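Local coordinates for protein ADP/ATP-dependent NAD(P)H-hydrate dehydratase (Bacillus subtilis, PDB 3RPZ) that catalyses the ATP- or ADP-dependent dehydration of hydrated NADH and NADPH, which probably restores the damaged cofactors to their active form, at residues A[195-200]-A[234-239]; A[158-163]-A[176-181]; A[138-143]-A[182-187]. One frame throughout, in Å; residues are numbered along the deposited sequence.

The three contacts lie toward the edge of the sheet where strands 185-188, 194-196 and 202-204 run side by side: contacts 1 and 3 include residues of its strands, and contact 2 joins two helices beside it. Contact 2 is nested inside the loop that contact 3 closes, with about 11 Å between their centres. Contacts 1 and 3, about 12 Å apart between centres, meet on neighbouring antiparallel strands, where Ala196 O stands 2.8 Å from Ile186 N, a probable hydrogen bond. Ala179 and Lys176 of contact 2 pack against segment 195-200. The side chain of Ile195 is about 9 Å from bound AMP, and that of Val162 about 11 Å from the bound hydrated cofactor.

Contact 1. Residues A[195-200]-A[234-239]; sequences IAFPDG and DPKHAV
Lys236 does most of the work here, meeting Phe197 with its methylenes and Asp199 with its ammonium group. The ionic part comes first: NZ of Lys236 sits 2.6 Å from OD2 of Asp199, a hydrogen-bonded salt bridge that uses the syn lone pair of that oxygen. Asp201 gives the same ammonium group a second carboxylate, while the other oxygen of Asp199, OD1, accepts from the backbone N of Asp201, which should help hold the Asp199 carboxylate in place.

The CH-pi part lies behind the charge. Lys236 has CG anti to its carbonyl carbon (chi1 -66°) and every later torsion near 180°, which lays it as a straight rod across one face of the Phe197 ring: CD stands 4.1 Å from the ring centroid, only 11° off the normal, and CG approaches Phe197 CE1 to 3.5 Å. The cation itself is farther off, NZ being 5.2 Å from the same centroid, so any cation-pi attraction is weak at most.

Purely apolar is the third pair, one turn further along the helix. Here Ile195 and Val239 pass alongside one another, pointing opposite ways, with CG2 of Ile195 3.8 Å from CG1 of Val239. Val187 of the adjacent strand and Ile225 of helix 217-231 also touch Val239.

Backbone bonds shape both partners. A type I turn, closed by Gly200 N bonding to Phe197 O at 3.0 Å, swings Asp199 round to the lysine. Asp234 is the N-cap of helix 235-256, its OD1 accepting from Lys236 N at 2.9 Å. The whole is a beta-hairpin turn, joining strands 194-196 and 202-204, packed against the first turn of a helix that covers the sheet in this ribokinase-like fold.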
ATOM      1  N   ILE A 195      26.396  16.705  15.591  1.00 14.91           N
ATOM      2  CA  ILE A 195      26.582  17.221  14.244  1.00 15.35           C
ATOM      3  C   ILE A 195      27.826  18.084  14.261  1.00 16.08           C
ATOM      4  O   ILE A 195      27.817  19.200  14.793  1.00 16.63           O
ATOM      5  CB  ILE A 195      25.367  18.028  13.746  1.00 14.91           C
ATOM      6  CG1 ILE A 195      24.054  17.248  13.893  1.00 15.24           C
ATOM      7  CG2 ILE A 195      25.592  18.442  12.248  1.00 17.28           C
ATOM      8  CD1 ILE A 195      23.322  17.409  15.231  1.00 17.57           C
ATOM      9  N   ALA A 196      28.927  17.549  13.735  1.00 15.80           N
ATOM     10  CA  ALA A 196      30.225  18.194  13.734  1.00 15.35           C
ATOM     11  C   ALA A 196      30.603  18.656  12.338  1.00 16.10           C
ATOM     12  O   ALA A 196      30.595  17.868  11.407  1.00 16.54           O
ATOM     13  CB  ALA A 196      31.281  17.274  14.293  1.00 16.53           C
ATOM     14  N   PHE A 197      30.909  19.947  12.200  1.00 16.36           N
ATOM     15  CA  PHE A 197      31.259  20.565  10.930  1.00 16.48           C
ATOM     16  C   PHE A 197      32.783  20.719  10.846  1.00 16.61           C
ATOM     17  O   PHE A 197      33.439  20.903  11.867  1.00 17.81           O
ATOM     18  CB  PHE A 197      30.541  21.917  10.787  1.00 17.14           C
ATOM     19  CG  PHE A 197      29.061  21.782  10.659  1.00 16.74           C
ATOM     20  CD1 PHE A 197      28.494  21.432   9.467  1.00 18.78           C
ATOM     21  CD2 PHE A 197      28.255  21.902  11.755  1.00 18.56           C
ATOM     22  CE1 PHE A 197      27.133  21.236   9.368  1.00 17.10           C
ATOM     23  CE2 PHE A 197      26.898  21.706  11.652  1.00 17.96           C
ATOM     24  CZ  PHE A 197      26.327  21.393  10.473  1.00 17.51           C
ATOM     25  N   PRO A 198      33.307  20.658   9.617  1.00 16.95           N
ATOM     26  CA  PRO A 198      34.762  20.653   9.482  1.00 17.95           C
ATOM     27  C   PRO A 198      35.372  22.007   9.765  1.00 18.92           C
ATOM     28  O   PRO A 198      36.609  22.116   9.900  1.00 18.86           O
ATOM     29  CB  PRO A 198      34.969  20.207   8.060  1.00 19.84           C
ATOM     30  CG  PRO A 198      33.668  20.506   7.331  1.00 19.18           C
ATOM     31  CD  PRO A 198      32.594  20.361   8.356  1.00 17.00           C
ATOM     32  N   ASP A 199      34.562  23.079   9.886  1.00 18.43           N
ATOM     33  CA  ASP A 199      35.035  24.377  10.294  1.00 19.33           C
ATOM     34  C   ASP A 199      35.059  24.579  11.809  1.00 19.00           C
ATOM     35  O   ASP A 199      35.445  25.667  12.293  1.00 20.68           O
ATOM     36  CB  ASP A 199      34.203  25.503   9.638  1.00 19.25           C
ATOM     37  CG  ASP A 199      32.737  25.512  10.088  1.00 24.73           C
ATOM     38  OD1 ASP A 199      32.334  24.840  11.046  1.00 19.82           O
ATOM     39  OD2 ASP A 199      31.991  26.275   9.447  1.00 32.15           O
ATOM     40  N   GLY A 200      34.770  23.525  12.562  1.00 18.68           N
ATOM     41  CA  GLY A 200      34.770  23.529  13.994  1.00 19.57           C
ATOM     42  C   GLY A 200      33.452  23.742  14.725  1.00 20.06           C
ATOM     43  O   GLY A 200      33.354  23.526  15.945  1.00 21.74           O
ATOM     44  N   ASP A 234      21.360  27.252   3.279  1.00 20.75           N
ATOM     45  CA  ASP A 234      22.565  26.917   4.023  1.00 19.83           C
ATOM     46  C   ASP A 234      22.570  25.406   4.296  1.00 19.10           C
ATOM     47  O   ASP A 234      21.704  24.911   5.003  1.00 18.13           O
ATOM     48  CB  ASP A 234      22.616  27.690   5.328  1.00 21.59           C
ATOM     49  CG  ASP A 234      23.922  27.521   6.058  1.00 22.93           C
ATOM     50  OD1 ASP A 234      24.662  26.559   5.824  1.00 22.25           O
ATOM     51  OD2 ASP A 234      24.297  28.491   6.803  1.00 26.42           O
ATOM     52  N   PRO A 235      23.516  24.661   3.728  1.00 17.52           N
ATOM     53  CA  PRO A 235      23.510  23.206   3.933  1.00 17.52           C
ATOM     54  C   PRO A 235      23.710  22.812   5.393  1.00 16.88           C
ATOM     55  O   PRO A 235      23.292  21.709   5.774  1.00 16.78           O
ATOM     56  CB  PRO A 235      24.652  22.695   3.084  1.00 18.95           C
ATOM     57  CG  PRO A 235      25.486  23.901   2.865  1.00 20.63           C
ATOM     58  CD  PRO A 235      24.620  25.095   2.849  1.00 19.58           C
ATOM     59  N   LYS A 236      24.334  23.659   6.200  1.00 16.79           N
ATOM     60  CA  LYS A 236      24.465  23.363   7.627  1.00 16.85           C
ATOM     61  C   LYS A 236      23.090  23.236   8.296  1.00 16.71           C
ATOM     62  O   LYS A 236      22.839  22.352   9.095  1.00 16.87           O
ATOM     63  CB  LYS A 236      25.301  24.401   8.386  1.00 20.25           C
ATOM     64  CG  LYS A 236      26.737  24.421   7.978  1.00 23.43           C
ATOM     65  CD  LYS A 236      27.444  25.383   8.985  1.00 27.50           C
ATOM     66  CE  LYS A 236      28.900  25.304   8.920  1.00 32.26           C
ATOM     67  NZ  LYS A 236      29.413  26.375   9.853  1.00 28.65           N
ATOM     68  N   HIS A 237      22.213  24.178   7.963  1.00 17.51           N
ATOM     69  CA  HIS A 237      20.866  24.174   8.512  1.00 17.19           C
ATOM     70  C   HIS A 237      20.076  22.999   8.044  1.00 16.40           C
ATOM     71  O   HIS A 237      19.266  22.438   8.774  1.00 16.59           O
ATOM     72  CB  HIS A 237      20.139  25.465   8.135  1.00 17.06           C
ATOM     73  CG  HIS A 237      20.779  26.679   8.685  1.00 20.76           C
ATOM     74  ND1 HIS A 237      20.492  27.937   8.196  1.00 23.29           N
ATOM     75  CD2 HIS A 237      21.684  26.831   9.667  1.00 20.40           C
ATOM     76  CE1 HIS A 237      21.234  28.814   8.864  1.00 22.37           C
ATOM     77  NE2 HIS A 237      21.948  28.185   9.777  1.00 24.55           N
ATOM     78  N   ALA A 238      20.277  22.611   6.777  1.00 15.23           N
ATOM     79  CA  ALA A 238      19.610  21.441   6.258  1.00 14.42           C
ATOM     80  C   ALA A 238      19.928  20.189   7.081  1.00 14.62           C
ATOM     81  O   ALA A 238      19.035  19.432   7.461  1.00 14.90           O
ATOM     82  CB  ALA A 238      20.021  21.176   4.805  1.00 15.70           C
ATOM     83  N   VAL A 239      21.214  19.963   7.389  1.00 14.16           N
ATOM     84  CA  VAL A 239      21.640  18.805   8.171  1.00 14.06           C
ATOM     85  C   VAL A 239      21.045  18.872   9.576  1.00 14.09           C
ATOM     86  O   VAL A 239      20.445  17.925  10.081  1.00 14.35           O
ATOM     87  CB  VAL A 239      23.168  18.703   8.220  1.00 13.97           C
ATOM     88  CG1 VAL A 239      23.585  17.539   9.143  1.00 16.16           C
ATOM     89  CG2 VAL A 239      23.745  18.492   6.824  1.00 15.34           C
TER

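Contact 2. Residues A[158-163]-A[176-181]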
ATOM      1  N   ARG A 158      34.524   1.757  12.009  1.00 17.73           N
ATOM      2  CA  ARG A 158      35.039   1.331  10.722  1.00 18.96           C
ATOM      3  C   ARG A 158      35.825   2.447  10.015  1.00 18.90           C
ATOM      4  O   ARG A 158      36.823   2.195   9.388  1.00 20.59           O
ATOM      5  CB  ARG A 158      33.898   0.851   9.818  1.00 19.05           C
ATOM      6  CG  ARG A 158      34.355   0.412   8.455  1.00 23.17           C
ATOM      7  CD  ARG A 158      33.307  -0.431   7.753  1.00 27.00           C
ATOM      8  NE  ARG A 158      32.280   0.371   7.114  1.00 23.62           N
ATOM      9  CZ  ARG A 158      30.990   0.298   7.404  1.00 21.39           C
ATOM     10  NH1 ARG A 158      30.566  -0.521   8.340  1.00 29.33           N
ATOM     11  NH2 ARG A 158      30.133   1.055   6.762  1.00 18.79           N
ATOM     12  N   MET A 159      35.343   3.671  10.117  1.00 18.78           N
ATOM     13  CA  MET A 159      35.953   4.843   9.468  1.00 18.60           C
ATOM     14  C   MET A 159      37.288   5.241  10.074  1.00 19.81           C
ATOM     15  O   MET A 159      38.147   5.747   9.379  1.00 20.14           O
ATOM     16  CB  MET A 159      35.042   6.055   9.601  1.00 18.99           C
ATOM     17  CG  MET A 159      33.825   6.009   8.724  1.00 19.17           C
ATOM     18  SD  MET A 159      32.541   7.161   9.284  1.00 19.35           S
ATOM     19  CE  MET A 159      33.485   8.661   9.394  1.00 22.20           C
ATOM     20  N   THR A 160      37.414   5.062  11.389  1.00 19.38           N
ATOM     21  CA  THR A 160      38.472   5.707  12.189  1.00 19.87           C
ATOM     22  C   THR A 160      39.377   4.780  12.976  1.00 21.99           C
ATOM     23  O   THR A 160      40.484   5.217  13.370  1.00 22.64           O
ATOM     24  CB  THR A 160      37.871   6.693  13.195  1.00 20.76           C
ATOM     25  OG1 THR A 160      37.173   5.968  14.223  1.00 20.59           O
ATOM     26  CG2 THR A 160      37.021   7.733  12.517  1.00 20.63           C
ATOM     27  N   GLY A 161      38.945   3.563  13.250  1.00 21.35           N
ATOM     28  CA  GLY A 161      39.636   2.676  14.226  1.00 23.29           C
ATOM     29  C   GLY A 161      39.417   2.992  15.696  1.00 24.05           C
ATOM     30  O   GLY A 161      39.980   2.289  16.578  1.00 25.93           O
ATOM     31  N   VAL A 162      38.635   4.027  16.010  1.00 22.90           N
ATOM     32  CA  VAL A 162      38.310   4.331  17.404  1.00 21.50           C
ATOM     33  C   VAL A 162      37.288   3.299  17.887  1.00 22.65           C
ATOM     34  O   VAL A 162      36.171   3.255  17.362  1.00 22.19           O
ATOM     35  CB  VAL A 162      37.724   5.755  17.596  1.00 22.21           C
ATOM     36  CG1 VAL A 162      37.355   6.009  19.073  1.00 24.80           C
ATOM     37  CG2 VAL A 162      38.669   6.852  17.087  1.00 22.98           C
ATOM     38  N   PRO A 163      37.632   2.437  18.848  1.00 23.67           N
ATOM     39  CA  PRO A 163      36.644   1.468  19.299  1.00 23.52           C
ATOM     40  C   PRO A 163      35.357   2.096  19.868  1.00 22.37           C
ATOM     41  O   PRO A 163      35.381   3.146  20.480  1.00 22.53           O
ATOM     42  CB  PRO A 163      37.373   0.687  20.386  1.00 25.00           C
ATOM     43  CG  PRO A 163      38.817   0.952  20.167  1.00 26.02           C
ATOM     44  CD  PRO A 163      38.896   2.331  19.583  1.00 25.23           C
ATOM     45  N   LYS A 176      34.203  15.807  16.475  1.00 18.58           N
ATOM     46  CA  LYS A 176      34.835  17.070  16.091  1.00 19.08           C
ATOM     47  C   LYS A 176      36.227  16.825  15.559  1.00 18.69           C
ATOM     48  O   LYS A 176      36.614  17.400  14.525  1.00 19.41           O
ATOM     49  CB  LYS A 176      34.893  18.023  17.277  1.00 20.34           C
ATOM     50  CG  LYS A 176      33.608  18.604  17.660  1.00 25.55           C
ATOM     51  CD  LYS A 176      33.722  19.591  18.828  1.00 32.88           C
ATOM     52  CE  LYS A 176      34.245  20.920  18.368  1.00 36.50           C
ATOM     53  NZ  LYS A 176      35.706  20.921  18.258  1.00 42.73           N
ATOM     54  N   GLU A 177      36.988  15.967  16.222  1.00 19.18           N
ATOM     55  CA  GLU A 177      38.372  15.719  15.793  1.00 20.83           C
ATOM     56  C   GLU A 177      38.394  15.148  14.359  1.00 19.97           C
ATOM     57  O   GLU A 177      39.228  15.559  13.494  1.00 21.08           O
ATOM     58  CB  GLU A 177      39.005  14.724  16.766  1.00 22.29           C
ATOM     59  CG  GLU A 177      40.302  14.088  16.373  1.00 30.42           C
ATOM     60  CD  GLU A 177      40.830  13.292  17.550  1.00 40.65           C
ATOM     61  OE1 GLU A 177      41.338  13.927  18.503  1.00 46.45           O
ATOM     62  OE2 GLU A 177      40.633  12.052  17.568  1.00 47.18           O
ATOM     63  N   TRP A 178      37.501  14.190  14.081  1.00 18.66           N
ATOM     64  CA  TRP A 178      37.501  13.533  12.813  1.00 18.62           C
ATOM     65  C   TRP A 178      36.850  14.355  11.722  1.00 18.09           C
ATOM     66  O   TRP A 178      37.240  14.280  10.565  1.00 17.75           O
ATOM     67  CB  TRP A 178      36.934  12.111  12.926  1.00 17.44           C
ATOM     68  CG  TRP A 178      37.950  11.202  13.458  1.00 17.72           C
ATOM     69  CD1 TRP A 178      38.199  10.916  14.759  1.00 19.61           C
ATOM     70  CD2 TRP A 178      38.937  10.502  12.683  1.00 21.09           C
ATOM     71  NE1 TRP A 178      39.282  10.036  14.846  1.00 21.07           N
ATOM     72  CE2 TRP A 178      39.734   9.775  13.585  1.00 21.93           C
ATOM     73  CE3 TRP A 178      39.167  10.368  11.314  1.00 24.33           C
ATOM     74  CZ2 TRP A 178      40.779   8.950  13.162  1.00 26.22           C
ATOM     75  CZ3 TRP A 178      40.246   9.548  10.893  1.00 26.23           C
ATOM     76  CH2 TRP A 178      41.001   8.839  11.815  1.00 27.19           C
ATOM     77  N   ALA A 179      35.863  15.187  12.050  1.00 17.91           N
ATOM     78  CA  ALA A 179      35.336  16.124  11.066  1.00 16.14           C
ATOM     79  C   ALA A 179      36.416  17.077  10.605  1.00 17.46           C
ATOM     80  O   ALA A 179      36.528  17.406   9.438  1.00 17.40           O
ATOM     81  CB  ALA A 179      34.144  16.931  11.636  1.00 17.03           C
ATOM     82  N   ALA A 180      37.217  17.551  11.542  1.00 17.95           N
ATOM     83  CA  ALA A 180      38.360  18.387  11.214  1.00 18.54           C
ATOM     84  C   ALA A 180      39.430  17.671  10.372  1.00 17.70           C
ATOM     85  O   ALA A 180      39.864  18.184   9.348  1.00 18.94           O
ATOM     86  CB  ALA A 180      38.955  18.990  12.512  1.00 20.12           C
ATOM     87  N   GLN A 181      39.807  16.459  10.780  1.00 18.31           N
ATOM     88  CA  GLN A 181      40.816  15.713  10.074  1.00 19.06           C
ATOM     89  C   GLN A 181      40.422  15.349   8.669  1.00 19.13           C
ATOM     90  O   GLN A 181      41.227  15.421   7.759  1.00 19.83           O
ATOM     91  CB  GLN A 181      41.173  14.440  10.862  1.00 20.50           C
ATOM     92  CG  GLN A 181      42.282  13.581  10.247  1.00 24.40           C
ATOM     93  CD  GLN A 181      42.682  12.382  11.131  1.00 33.54           C
ATOM     94  OE1 GLN A 181      42.644  12.444  12.374  1.00 41.51           O
ATOM     95  NE2 GLN A 181      43.071  11.293  10.481  1.00 37.83           N
TER
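One face of the Trp178 indole carries the methyl of Thr160, and over the opposite face, offset toward the rim, lies Gln181 OE1 from the next turn of the same helix. The methyl is centred: Thr160 CG2 stands 3.5 Å from the centroid of the six-membered ring and 19° off its normal, a CH-pi contact. Its closest ring atom is Trp178 CD2 at 3.4 Å, on the bond shared by the two rings, and Thr160 CB settles beside it, 3.6 Å from Trp178 CE2. Val162 comes at the pyrrole side on a slant, its CG2 3.9 Å from Trp178 NE1. Phe156 adds an edge-to-face ring contact with Trp178 from one turn back in helix 153-160.

These residues belong to the crossover between the parallel strands 147-149 and 185-188. Helix 153-160 ends at Thr160, and the chain turns through Gly161, with positive phi, and, after the short helix 164-167, comes back as helix 171-182; the tryptophan packs across that reversal and also touches Ile186 on the sheet.

Which branch of Thr160 meets the ring is settled by its torsion. With chi1 at 70°, OG1 lies between the backbone N and the carbonyl carbon, and the methyl, anti to the carbonyl carbon, is left to cover the indole. The hydroxyl oxygen is used locally: Val162 N donates to Thr160 OG1 at 3.0 Å with a fairly straight 164° angle, making an ST turn, and OG1 is also hydrogen-bonded to Phe156 O.

Contact 3. Residues A[138-143]-A[182-187]; sequences RTYPKR and LQTVIV
At the Schellman motif that ends helix 171-182, Tyr140 packs against Leu182 and Thr184, the residues on either side of Gln183. Thr184 CG2 lies over one face of the tyrosine ring, 4.0 Å from its centroid and 25° off the normal, a CH-pi contact displaced toward the rim. Thr184 CG2 comes closest to Tyr140 CD1, at 3.6 Å. The threonine lies roughly perpendicular to the tyrosine side chain. On the threonine, chi1 of 64° sets the methyl anti to the carbonyl carbon, pointing at the ring.

Leu182 touches the loop at two places, with CB 4.2 Å from Tyr140 CD1 and CD2 3.7 Å from Arg138 O. A water joins the backbones, accepting from Tyr140 N at 2.9 Å and donating to Leu182 O at 2.8 Å.

Segment 138-143 belongs to the connection between the parallel strands 128-130 and 147-149, and Tyr140 also rests on Leu130 and Leu149 from those strands. Upstream of the ring, Arg138 turns back on its own loop: NE, at 2.8 Å, and NH2 both bond to Thr139 O, which lies nearly in the guanidinium plane, while NH1 forms a salt bridge with Asp119.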
ATOM      1  N   ARG A 138      38.813   6.160   4.733  1.00 19.25           N
ATOM      2  CA  ARG A 138      39.302   6.803   3.522  1.00 19.53           C
ATOM      3  C   ARG A 138      39.516   8.291   3.776  1.00 20.77           C
ATOM      4  O   ARG A 138      39.222   8.775   4.850  1.00 21.00           O
ATOM      5  CB  ARG A 138      38.333   6.596   2.354  1.00 19.69           C
ATOM      6  CG  ARG A 138      36.968   7.229   2.549  1.00 18.56           C
ATOM      7  CD  ARG A 138      36.152   7.338   1.308  1.00 19.83           C
ATOM      8  NE  ARG A 138      36.801   8.237   0.350  1.00 20.83           N
ATOM      9  CZ  ARG A 138      36.632   8.212  -0.954  1.00 21.73           C
ATOM     10  NH1 ARG A 138      35.870   7.287  -1.540  1.00 20.71           N
ATOM     11  NH2 ARG A 138      37.257   9.123  -1.669  1.00 22.89           N
ATOM     12  N   THR A 139      40.062   8.980   2.785  1.00 22.11           N
ATOM     13  CA  THR A 139      40.131  10.434   2.800  1.00 22.57           C
ATOM     14  C   THR A 139      39.305  10.976   1.639  1.00 21.41           C
ATOM     15  O   THR A 139      38.761  10.213   0.824  1.00 22.64           O
ATOM     16  CB  THR A 139      41.578  10.928   2.733  1.00 24.15           C
ATOM     17  OG1 THR A 139      42.159  10.473   1.526  1.00 27.51           O
ATOM     18  CG2 THR A 139      42.375  10.377   3.944  1.00 27.26           C
ATOM     19  N   TYR A 140      39.136  12.299   1.612  1.00 21.92           N
ATOM     20  CA  TYR A 140      38.208  12.962   0.724  1.00 21.93           C
ATOM     21  C   TYR A 140      38.897  14.067  -0.030  1.00 24.24           C
ATOM     22  O   TYR A 140      39.730  14.755   0.520  1.00 26.88           O
ATOM     23  CB  TYR A 140      37.009  13.493   1.530  1.00 21.68           C
ATOM     24  CG  TYR A 140      36.299  12.365   2.245  1.00 19.91           C
ATOM     25  CD1 TYR A 140      36.703  11.962   3.524  1.00 20.00           C
ATOM     26  CD2 TYR A 140      35.307  11.643   1.607  1.00 20.76           C
ATOM     27  CE1 TYR A 140      36.088  10.906   4.122  1.00 19.24           C
ATOM     28  CE2 TYR A 140      34.683  10.594   2.223  1.00 19.76           C
ATOM     29  CZ  TYR A 140      35.066  10.225   3.472  1.00 18.39           C
ATOM     30  OH  TYR A 140      34.432   9.139   4.066  1.00 19.32           O
ATOM     31  N   PRO A 141      38.582  14.224  -1.310  1.00 25.14           N
ATOM     32  CA  PRO A 141      39.256  15.234  -2.117  1.00 26.30           C
ATOM     33  C   PRO A 141      38.759  16.642  -1.812  1.00 26.81           C
ATOM     34  O   PRO A 141      37.585  16.828  -1.456  1.00 26.21           O
ATOM     35  CB  PRO A 141      38.823  14.851  -3.528  1.00 26.60           C
ATOM     36  CG  PRO A 141      37.489  14.246  -3.369  1.00 26.76           C
ATOM     37  CD  PRO A 141      37.542  13.498  -2.069  1.00 25.97           C
ATOM     38  N   LYS A 142      39.610  17.652  -2.013  1.00 27.99           N
ATOM     39  CA  LYS A 142      39.139  19.012  -1.886  1.00 29.32           C
ATOM     40  C   LYS A 142      38.111  19.238  -2.986  1.00 28.66           C
ATOM     41  O   LYS A 142      38.317  18.834  -4.135  1.00 29.26           O
ATOM     42  CB  LYS A 142      40.311  20.006  -2.018  1.00 30.90           C
ATOM     43  CG  LYS A 142      39.900  21.482  -2.264  1.00 36.71           C
ATOM     44  CD  LYS A 142      39.025  22.100  -1.203  1.00 43.73           C
ATOM     45  CE  LYS A 142      38.380  23.429  -1.719  1.00 47.63           C
ATOM     46  NZ  LYS A 142      37.194  23.857  -0.896  1.00 50.10           N
ATOM     47  N   ARG A 143      36.966  19.818  -2.611  1.00 29.13           N
ATOM     48  CA  ARG A 143      35.871  20.114  -3.539  1.00 28.76           C
ATOM     49  C   ARG A 143      35.067  21.258  -2.912  1.00 29.77           C
ATOM     50  O   ARG A 143      35.204  21.517  -1.703  1.00 34.28           O
ATOM     51  CB  ARG A 143      35.032  18.831  -3.786  1.00 28.36           C
ATOM     52  CG  ARG A 143      34.352  18.351  -2.532  1.00 25.06           C
ATOM     53  CD  ARG A 143      33.673  17.011  -2.639  1.00 20.65           C
ATOM     54  NE  ARG A 143      32.669  16.866  -3.704  1.00 20.82           N
ATOM     55  CZ  ARG A 143      31.351  17.049  -3.539  1.00 19.17           C
ATOM     56  NH1 ARG A 143      30.529  16.837  -4.570  1.00 19.81           N
ATOM     57  NH2 ARG A 143      30.824  17.462  -2.380  1.00 19.03           N
ATOM     58  N   LEU A 182      39.178  14.934   8.488  1.00 17.80           N
ATOM     59  CA  LEU A 182      38.677  14.512   7.184  1.00 17.63           C
ATOM     60  C   LEU A 182      38.174  15.673   6.334  1.00 17.91           C
ATOM     61  O   LEU A 182      38.052  15.548   5.116  1.00 18.31           O
ATOM     62  CB  LEU A 182      37.567  13.474   7.335  1.00 17.84           C
ATOM     63  CG  LEU A 182      37.877  12.203   8.098  1.00 16.98           C
ATOM     64  CD1 LEU A 182      36.645  11.323   8.284  1.00 18.19           C
ATOM     65  CD2 LEU A 182      38.926  11.418   7.353  1.00 21.24           C
ATOM     66  N   GLN A 183      37.886  16.798   6.971  1.00 17.22           N
ATOM     67  CA  GLN A 183      37.219  17.945   6.364  1.00 16.51           C
ATOM     68  C   GLN A 183      35.869  17.541   5.746  1.00 16.62           C
ATOM     69  O   GLN A 183      35.546  17.916   4.630  1.00 17.73           O
ATOM     70  CB  GLN A 183      38.143  18.710   5.419  1.00 17.99           C
ATOM     71  CG  GLN A 183      39.187  19.514   6.195  1.00 18.33           C
ATOM     72  CD  GLN A 183      38.521  20.629   7.017  1.00 17.83           C
ATOM     73  OE1 GLN A 183      37.962  21.550   6.392  1.00 19.35           O
ATOM     74  NE2 GLN A 183      38.502  20.506   8.347  1.00 17.22           N
ATOM     75  N   THR A 184      35.119  16.804   6.537  1.00 15.95           N
ATOM     76  CA  THR A 184      33.742  16.456   6.217  1.00 15.58           C
ATOM     77  C   THR A 184      32.851  16.815   7.385  1.00 15.42           C
ATOM     78  O   THR A 184      33.296  16.942   8.540  1.00 17.53           O
ATOM     79  CB  THR A 184      33.582  14.952   5.973  1.00 16.62           C
ATOM     80  OG1 THR A 184      33.869  14.226   7.164  1.00 18.70           O
ATOM     81  CG2 THR A 184      34.477  14.452   4.905  1.00 17.88           C
ATOM     82  N   VAL A 185      31.559  16.979   7.118  1.00 15.00           N
ATOM     83  CA  VAL A 185      30.561  17.005   8.173  1.00 15.31           C
ATOM     84  C   VAL A 185      30.484  15.577   8.724  1.00 15.65           C
ATOM     85  O   VAL A 185      30.494  14.612   7.930  1.00 16.04           O
ATOM     86  CB  VAL A 185      29.185  17.466   7.667  1.00 14.98           C
ATOM     87  CG1 VAL A 185      28.159  17.544   8.832  1.00 16.13           C
ATOM     88  CG2 VAL A 185      29.321  18.828   6.954  1.00 17.29           C
ATOM     89  N   ILE A 186      30.323  15.412  10.039  1.00 15.22           N
ATOM     90  CA  ILE A 186      30.037  14.097  10.623  1.00 14.78           C
ATOM     91  C   ILE A 186      28.818  14.213  11.484  1.00 14.76           C
ATOM     92  O   ILE A 186      28.820  14.982  12.460  1.00 16.31           O
ATOM     93  CB  ILE A 186      31.218  13.502  11.428  1.00 15.97           C
ATOM     94  CG1 ILE A 186      32.424  13.330  10.529  1.00 17.32           C
ATOM     95  CG2 ILE A 186      30.814  12.109  12.008  1.00 18.00           C
ATOM     96  CD1 ILE A 186      33.638  12.741  11.193  1.00 15.76           C
ATOM     97  N   VAL A 187      27.774  13.452  11.145  1.00 14.00           N
ATOM     98  CA  VAL A 187      26.573  13.275  11.925  1.00 14.30           C
ATOM     99  C   VAL A 187      26.769  11.950  12.634  1.00 15.17           C
ATOM    100  O   VAL A 187      26.574  10.898  12.051  1.00 14.84           O
ATOM    101  CB  VAL A 187      25.302  13.261  11.070  1.00 14.52           C
ATOM    102  CG1 VAL A 187      24.081  13.048  11.941  1.00 14.94           C
ATOM    103  CG2 VAL A 187      25.188  14.545  10.253  1.00 15.82           C
TER
HETATM  104  O   HOH W   1      39.860  13.704   4.006  1.00 22.89           O